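Local atomic coordinates of Cg7008-pa (Drosophila melanogaster, PDB entry 2WAC), a protein that is an endonuclease acting on DNA and RNA, associates with the RNA-induced silencing complex, and binds peptides with symmetrically dimethylated arginines through its Tudor domain. Residues Val182-Gln186 with Tyr199-Gln203; Ile12-Phe18 with Leu134-Ser138; Asp65-Tyr69 with Asn97-Ala101. All blocks are in the same frame, centred on the assembly; numbering follows the deposited sequence.

Contact 1: residues Val182-Gln186 with Tyr199-Gln203; sequences VLAEQ and YKAAQ
In the staphylococcal nuclease-like part of this fragment, the short strand 183-184 is held against the C-terminal helix 193-208, and Ala184 meets Tyr199, Lys200 and Gln203 on one side of that helix. The methyl group of Ala184 points at the helix and lies over its backbone, CB standing 3.5 Å from Tyr199 O and 4.0 Å from Tyr199 CB. Gln203 reaches back to the strand with its chain fully extended, CG anti to the backbone N (chi1 175°), which brings its amide oxygen to the main chain: Ala184 N donates to Gln203 OE1 at 3.0 Å, nearly straight at 166°, with the donor tilted from the carbonyl plane. Gln203 OE1 also lies 3.9 Å from Leu183 CD2. Lys200 comes in beside it, its chain bent twice so that CE packs on Ala184 CB at 3.9 Å while NZ makes a weak hydrogen bond of 3.4 Å to Ala184 O. The Lys200 and Gln186 side chains cross at about a right angle. Were Lys200 replaced by an alanine, Ala184 O would probably lose this weak donor and the methyl one apolar neighbour, CE. Strand 121-122 pairs with the strand, and Asp171 takes the hydroxyl of Tyr199. Helix side chains thus answer the N-H of Ala184 firmly and its C=O weakly, with the methyl packed against the helix backbone.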
# COMPACT_ATOMS: atom_id res chain seq x y z
N VAL A 182 -6.61 12.96 11.67
CA VAL A 182 -5.18 13.08 11.42
C VAL A 182 -4.73 14.54 11.40
O VAL A 182 -5.57 15.46 11.39
CB VAL A 182 -4.75 12.40 10.08
CG1 VAL A 182 -4.90 10.88 10.15
CG2 VAL A 182 -5.52 12.98 8.90
N LEU A 183 -3.42 14.75 11.39
CA LEU A 183 -2.85 16.09 11.27
C LEU A 183 -2.47 16.40 9.83
O LEU A 183 -2.16 15.50 9.04
CB LEU A 183 -1.62 16.22 12.19
CG LEU A 183 -1.81 15.99 13.69
CD1 LEU A 183 -0.47 15.88 14.40
CD2 LEU A 183 -2.65 17.10 14.33
N ALA A 184 -2.53 17.68 9.48
CA ALA A 184 -2.07 18.16 8.18
C ALA A 184 -0.57 18.41 8.26
O ALA A 184 -0.08 18.94 9.26
CB ALA A 184 -2.81 19.43 7.79
N GLU A 185 0.15 18.03 7.21
CA GLU A 185 1.59 18.22 7.16
C GLU A 185 1.95 19.53 6.46
O GLU A 185 1.44 19.84 5.38
CB GLU A 185 2.27 17.04 6.46
CG GLU A 185 3.80 17.13 6.39
CD GLU A 185 4.42 16.03 5.56
OE1 GLU A 185 3.73 15.43 4.71
OE2 GLU A 185 5.63 15.75 5.76
N GLN A 186 2.83 20.29 7.11
CA GLN A 186 3.38 21.51 6.53
C GLN A 186 4.74 21.20 5.90
O GLN A 186 5.64 20.69 6.57
CB GLN A 186 3.53 22.58 7.62
CG GLN A 186 4.15 23.90 7.16
CD GLN A 186 3.30 24.63 6.15
OE1 GLN A 186 2.11 24.86 6.37
NE2 GLN A 186 3.91 25.01 5.03
N TYR A 199 -5.21 21.76 3.13
CA TYR A 199 -5.18 20.79 4.24
C TYR A 199 -5.06 21.48 5.60
O TYR A 199 -5.65 21.02 6.58
CB TYR A 199 -4.03 19.79 4.04
CG TYR A 199 -4.33 18.62 3.11
CD1 TYR A 199 -4.00 17.32 3.48
CD2 TYR A 199 -4.93 18.82 1.86
CE1 TYR A 199 -4.26 16.24 2.64
CE2 TYR A 199 -5.19 17.75 1.01
CZ TYR A 199 -4.86 16.46 1.41
OH TYR A 199 -5.11 15.39 0.58
N LYS A 200 -4.30 22.58 5.66
CA LYS A 200 -4.20 23.41 6.87
C LYS A 200 -5.54 24.00 7.29
O LYS A 200 -5.89 23.97 8.47
CB LYS A 200 -3.18 24.54 6.65
CG LYS A 200 -1.73 24.10 6.69
CD LYS A 200 -1.25 23.98 8.12
CE LYS A 200 -0.63 22.61 8.35
NZ LYS A 200 -0.60 22.27 9.81
N ALA A 201 -6.28 24.52 6.32
CA ALA A 201 -7.62 25.08 6.56
C ALA A 201 -8.61 24.02 7.04
O ALA A 201 -9.44 24.29 7.91
CB ALA A 201 -8.14 25.76 5.30
N ALA A 202 -8.52 22.82 6.47
CA ALA A 202 -9.33 21.68 6.90
C ALA A 202 -9.05 21.31 8.36
O ALA A 202 -9.98 21.07 9.14
CB ALA A 202 -9.11 20.48 5.99
N GLN A 203 -7.77 21.27 8.73
CA GLN A 203 -7.35 21.02 10.11
C GLN A 203 -7.94 22.07 11.06
O GLN A 203 -8.43 21.75 12.14
CB GLN A 203 -5.83 20.98 10.24
CG GLN A 203 -5.34 20.84 11.68
CD GLN A 203 -3.83 20.79 11.81
OE1 GLN A 203 -3.21 19.76 11.58
NE2 GLN A 203 -3.24 21.92 12.18

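Contact 2: residues Ile12-Phe18 with Leu134-Ser138; sequences ITETLTF and LRAFS
Ile12, at the end of strand 5-12, and Leu16, at the end of the turn that follows, press into the side of helix 127-141, where Leu134, Phe137 and Ser138 receive them. Both elements belong to the staphylococcal nuclease-like part, where this helix packs on the sheet holding strands 5-12 and 17-22. The principal bump is Leu16 CD2, which enters the hollow between Leu134 and Phe137: it lies 3.7 Å from Leu134 CD2 and 3.5 Å from Phe137 CD2, meeting the ring obliquely. A second bump, Ile12 CD1, settles on the helix backbone at Ser138, 3.5 Å from its CA, while Ile12 CG2 comes to the edge of the Phe137 ring, 4.0 Å from CD2. Phe137 reaches toward both, its CG anti to the backbone N (chi1 -178°), and its far end, CZ, approaches Phe18 CD1 at 4.3 Å. In return, Leu134 lies against the type I beta turn from Thr13 to Leu16, its CD2 3.3 Å from Thr13 O and its CD1 3.9 Å from Glu14 O. A weak backbone bond from Leu16 N to Thr13 O closes the turn. Leu118 and Leu163 of the sheet extend the apolar layer around Phe18 and Phe137. No hydrogen bond joins turn and helix, so their fit depends on shape and on keeping water from the apolar surfaces.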
# COMPACT_ATOMS: atom_id res chain seq x y z
N ILE A 12 -2.91 -1.41 3.25
CA ILE A 12 -2.61 -0.19 4.01
C ILE A 12 -1.71 -0.54 5.20
O ILE A 12 -1.96 -1.51 5.91
CB ILE A 12 -3.90 0.53 4.49
CG1 ILE A 12 -4.77 0.92 3.28
CG2 ILE A 12 -3.56 1.78 5.31
CD1 ILE A 12 -6.25 0.97 3.57
N THR A 13 -0.66 0.25 5.38
CA THR A 13 0.30 0.04 6.47
C THR A 13 -0.02 0.95 7.66
O THR A 13 -0.89 1.82 7.58
CB THR A 13 1.76 0.28 6.02
OG1 THR A 13 1.99 1.68 5.86
CG2 THR A 13 2.05 -0.44 4.71
N GLU A 14 0.71 0.75 8.76
CA GLU A 14 0.49 1.48 10.01
C GLU A 14 0.96 2.95 10.00
O GLU A 14 0.70 3.69 10.94
CB GLU A 14 1.11 0.73 11.20
CG GLU A 14 2.60 0.39 11.04
CD GLU A 14 3.11 -0.56 12.11
OE1 GLU A 14 2.67 -0.46 13.28
OE2 GLU A 14 3.97 -1.41 11.78
N THR A 15 1.64 3.36 8.92
CA THR A 15 2.13 4.73 8.78
C THR A 15 1.36 5.49 7.69
O THR A 15 1.79 6.56 7.24
CB THR A 15 3.64 4.78 8.47
OG1 THR A 15 3.90 4.07 7.25
CG2 THR A 15 4.44 4.14 9.60
N LEU A 16 0.23 4.92 7.28
CA LEU A 16 -0.62 5.47 6.21
C LEU A 16 0.05 5.53 4.84
O LEU A 16 -0.26 6.40 4.03
CB LEU A 16 -1.26 6.81 6.61
CG LEU A 16 -2.42 6.76 7.61
CD1 LEU A 16 -2.82 8.16 8.01
CD2 LEU A 16 -3.62 6.02 7.05
N THR A 17 0.99 4.62 4.60
CA THR A 17 1.37 4.31 3.23
C THR A 17 0.38 3.25 2.75
O THR A 17 -0.29 2.60 3.57
CB THR A 17 2.84 3.83 3.08
OG1 THR A 17 3.00 2.54 3.67
CG2 THR A 17 3.81 4.82 3.72
N PHE A 18 0.24 3.11 1.44
CA PHE A 18 -0.69 2.14 0.88
C PHE A 18 -0.16 1.58 -0.43
O PHE A 18 0.63 2.23 -1.12
CB PHE A 18 -2.08 2.76 0.68
CG PHE A 18 -2.10 3.93 -0.27
CD1 PHE A 18 -1.87 5.22 0.19
CD2 PHE A 18 -2.35 3.73 -1.63
CE1 PHE A 18 -1.88 6.30 -0.69
CE2 PHE A 18 -2.36 4.80 -2.52
CZ PHE A 18 -2.13 6.09 -2.05
N LEU A 134 -6.40 4.78 11.05
CA LEU A 134 -6.12 3.67 10.15
C LEU A 134 -7.39 2.87 9.81
O LEU A 134 -7.56 2.41 8.68
CB LEU A 134 -5.04 2.76 10.74
CG LEU A 134 -3.66 3.39 10.96
CD1 LEU A 134 -2.87 2.62 12.01
CD2 LEU A 134 -2.87 3.51 9.66
N ARG A 135 -8.26 2.72 10.81
CA ARG A 135 -9.56 2.07 10.63
C ARG A 135 -10.45 2.87 9.66
O ARG A 135 -11.07 2.29 8.77
CB ARG A 135 -10.27 1.92 11.98
CG ARG A 135 -11.51 1.02 11.95
CD ARG A 135 -12.58 1.49 12.95
NE ARG A 135 -13.07 2.83 12.65
CZ ARG A 135 -13.95 3.13 11.69
NH1 ARG A 135 -14.44 2.17 10.91
NH2 ARG A 135 -14.33 4.38 11.51
N ALA A 136 -10.48 4.18 9.86
CA ALA A 136 -11.29 5.08 9.04
C ALA A 136 -10.84 5.11 7.58
O ALA A 136 -11.68 5.13 6.67
CB ALA A 136 -11.30 6.49 9.62
N PHE A 137 -9.53 5.12 7.36
CA PHE A 137 -8.97 5.18 6.01
C PHE A 137 -9.16 3.87 5.24
O PHE A 137 -9.41 3.89 4.04
CB PHE A 137 -7.49 5.58 6.05
CG PHE A 137 -6.85 5.71 4.69
CD1 PHE A 137 -7.41 6.53 3.70
CD2 PHE A 137 -5.68 5.03 4.39
CE1 PHE A 137 -6.82 6.65 2.45
CE2 PHE A 137 -5.07 5.14 3.14
CZ PHE A 137 -5.65 5.96 2.17
N SER A 138 -9.03 2.76 5.96
CA SER A 138 -9.26 1.43 5.38
C SER A 138 -10.71 1.23 4.97
O SER A 138 -10.98 0.63 3.92
CB SER A 138 -8.83 0.34 6.37
OG SER A 138 -9.06 -0.95 5.83

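Contact 3: residues Asp65-Tyr69 with Asn97-Ala101; sequences DNQWY and NRLAA
Strands 68-77 and 99-101 of the Tudor barrel do not pair directly: strand 57-61 runs between them, and the closest CA atoms, those of Trp68 and Leu99, are 9.0 Å apart. Side chains therefore have to bridge the gap. Before strand 68-77 the chain bends in an Asx turn, Gln67 N donating to Asp65 OD1 at 3.1 Å, within the region involved in dimethylarginine binding. Trp68 extends the far corner of its indole across the middle strand, CZ3 approaching Arg98 O at 3.5 Å and Ala100 CB at 4.1 Å; Phe40 of helix 26-42 also meets the indole, its ring plane inclined at about 45°. Arg98, bent at chi3, turns its guanidinium toward the loop, where NE is held by Gln61 O and NH2 has a weak second bond to Phe62 O. The amide of Asn66 crosses this group with the two planes 42° apart. Arg98 NH2 donates to Asn66 OD1 at 2.7 Å, the bond nearly straight at 169° and lying close to the guanidinium plane.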
# COMPACT_ATOMS: atom_id res chain seq x y z
N ASP A 65 -3.48 -19.20 2.75
CA ASP A 65 -4.26 -20.02 1.81
C ASP A 65 -3.49 -21.19 1.19
O ASP A 65 -4.06 -21.98 0.44
CB ASP A 65 -4.88 -19.13 0.71
CG ASP A 65 -3.84 -18.40 -0.14
OD1 ASP A 65 -2.63 -18.45 0.17
OD2 ASP A 65 -4.25 -17.77 -1.14
N ASN A 66 -2.20 -21.29 1.52
CA ASN A 66 -1.28 -22.27 0.92
C ASN A 66 -1.14 -22.17 -0.61
O ASN A 66 -0.79 -23.14 -1.27
CB ASN A 66 -1.62 -23.71 1.35
CG ASN A 66 -1.24 -23.99 2.79
OD1 ASN A 66 -0.49 -23.25 3.42
ND2 ASN A 66 -1.77 -25.08 3.34
N GLN A 67 -1.39 -20.98 -1.15
CA GLN A 67 -1.19 -20.73 -2.57
C GLN A 67 0.13 -20.00 -2.81
O GLN A 67 0.65 -19.34 -1.90
CB GLN A 67 -2.37 -19.97 -3.18
CG GLN A 67 -3.75 -20.64 -3.00
CD GLN A 67 -3.80 -22.09 -3.47
OE1 GLN A 67 -3.28 -22.43 -4.53
NE2 GLN A 67 -4.44 -22.94 -2.67
N TRP A 68 0.68 -20.15 -4.01
CA TRP A 68 1.98 -19.58 -4.36
C TRP A 68 1.84 -18.19 -4.99
O TRP A 68 1.03 -17.98 -5.90
CB TRP A 68 2.73 -20.53 -5.30
CG TRP A 68 3.11 -21.85 -4.67
CD1 TRP A 68 2.39 -23.01 -4.69
CD2 TRP A 68 4.31 -22.14 -3.94
NE1 TRP A 68 3.06 -24.01 -4.02
CE2 TRP A 68 4.25 -23.50 -3.55
CE3 TRP A 68 5.44 -21.39 -3.58
CZ2 TRP A 68 5.26 -24.12 -2.81
CZ3 TRP A 68 6.45 -22.01 -2.84
CH2 TRP A 68 6.35 -23.36 -2.46
N TYR A 69 2.63 -17.24 -4.49
CA TYR A 69 2.63 -15.85 -4.96
C TYR A 69 4.05 -15.38 -5.30
O TYR A 69 5.03 -15.96 -4.82
CB TYR A 69 2.05 -14.92 -3.88
CG TYR A 69 0.60 -15.16 -3.50
CD1 TYR A 69 0.24 -16.26 -2.71
CD2 TYR A 69 -0.40 -14.28 -3.89
CE1 TYR A 69 -1.09 -16.48 -2.36
CE2 TYR A 69 -1.73 -14.49 -3.54
CZ TYR A 69 -2.07 -15.60 -2.77
OH TYR A 69 -3.38 -15.81 -2.41
N ASN A 97 11.59 -22.92 3.93
CA ASN A 97 11.10 -24.12 3.25
C ASN A 97 9.76 -23.91 2.51
O ASN A 97 9.30 -24.80 1.80
CB ASN A 97 11.08 -25.36 4.17
CG ASN A 97 10.15 -25.22 5.37
OD1 ASN A 97 9.09 -24.60 5.29
ND2 ASN A 97 10.54 -25.82 6.49
N ARG A 98 9.17 -22.73 2.68
CA ARG A 98 7.98 -22.33 1.92
C ARG A 98 8.33 -21.36 0.79
O ARG A 98 7.45 -20.71 0.21
CB ARG A 98 6.93 -21.73 2.86
CG ARG A 98 6.26 -22.74 3.77
CD ARG A 98 5.26 -22.09 4.71
NE ARG A 98 4.03 -21.68 4.03
CZ ARG A 98 2.93 -22.42 3.96
NH1 ARG A 98 2.88 -23.63 4.52
NH2 ARG A 98 1.86 -21.95 3.33
N LEU A 99 9.62 -21.28 0.48
CA LEU A 99 10.11 -20.48 -0.63
C LEU A 99 10.70 -21.38 -1.70
O LEU A 99 11.32 -22.40 -1.40
CB LEU A 99 11.17 -19.47 -0.16
CG LEU A 99 10.82 -18.54 1.02
CD1 LEU A 99 12.01 -17.68 1.39
CD2 LEU A 99 9.61 -17.68 0.72
N ALA A 100 10.50 -20.99 -2.96
CA ALA A 100 11.08 -21.70 -4.09
C ALA A 100 11.59 -20.70 -5.11
O ALA A 100 11.21 -19.52 -5.09
CB ALA A 100 10.05 -22.62 -4.72
N ALA A 101 12.47 -21.16 -6.00
CA ALA A 101 12.93 -20.34 -7.11
C ALA A 101 11.74 -20.03 -8.01
O ALA A 101 10.98 -20.93 -8.39
CB ALA A 101 14.03 -21.05 -7.89

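Overall arrangement
The three contacts show how chemistry follows place in a two-lobed fragment. All are partly buried. Contact 2 is the most central, its centre about 8 Å from the chain's centre; it has no hydrogen bond across it and rests mainly on apolar packing. Contacts 1 and 3 are peripheral, on opposite sides of that centre, and mix packing with hydrogen bonds. In contact 1 those bonds join helix side chains to strand backbone, one of them weakly, whereas in contact 3 two side chains bond across an intervening strand. Contacts 1 and 2 belong to one body, touching where Val182 CG1 meets Leu16 CD1 at 4.0 Å. Contact 3 stands apart in the Tudor barrel.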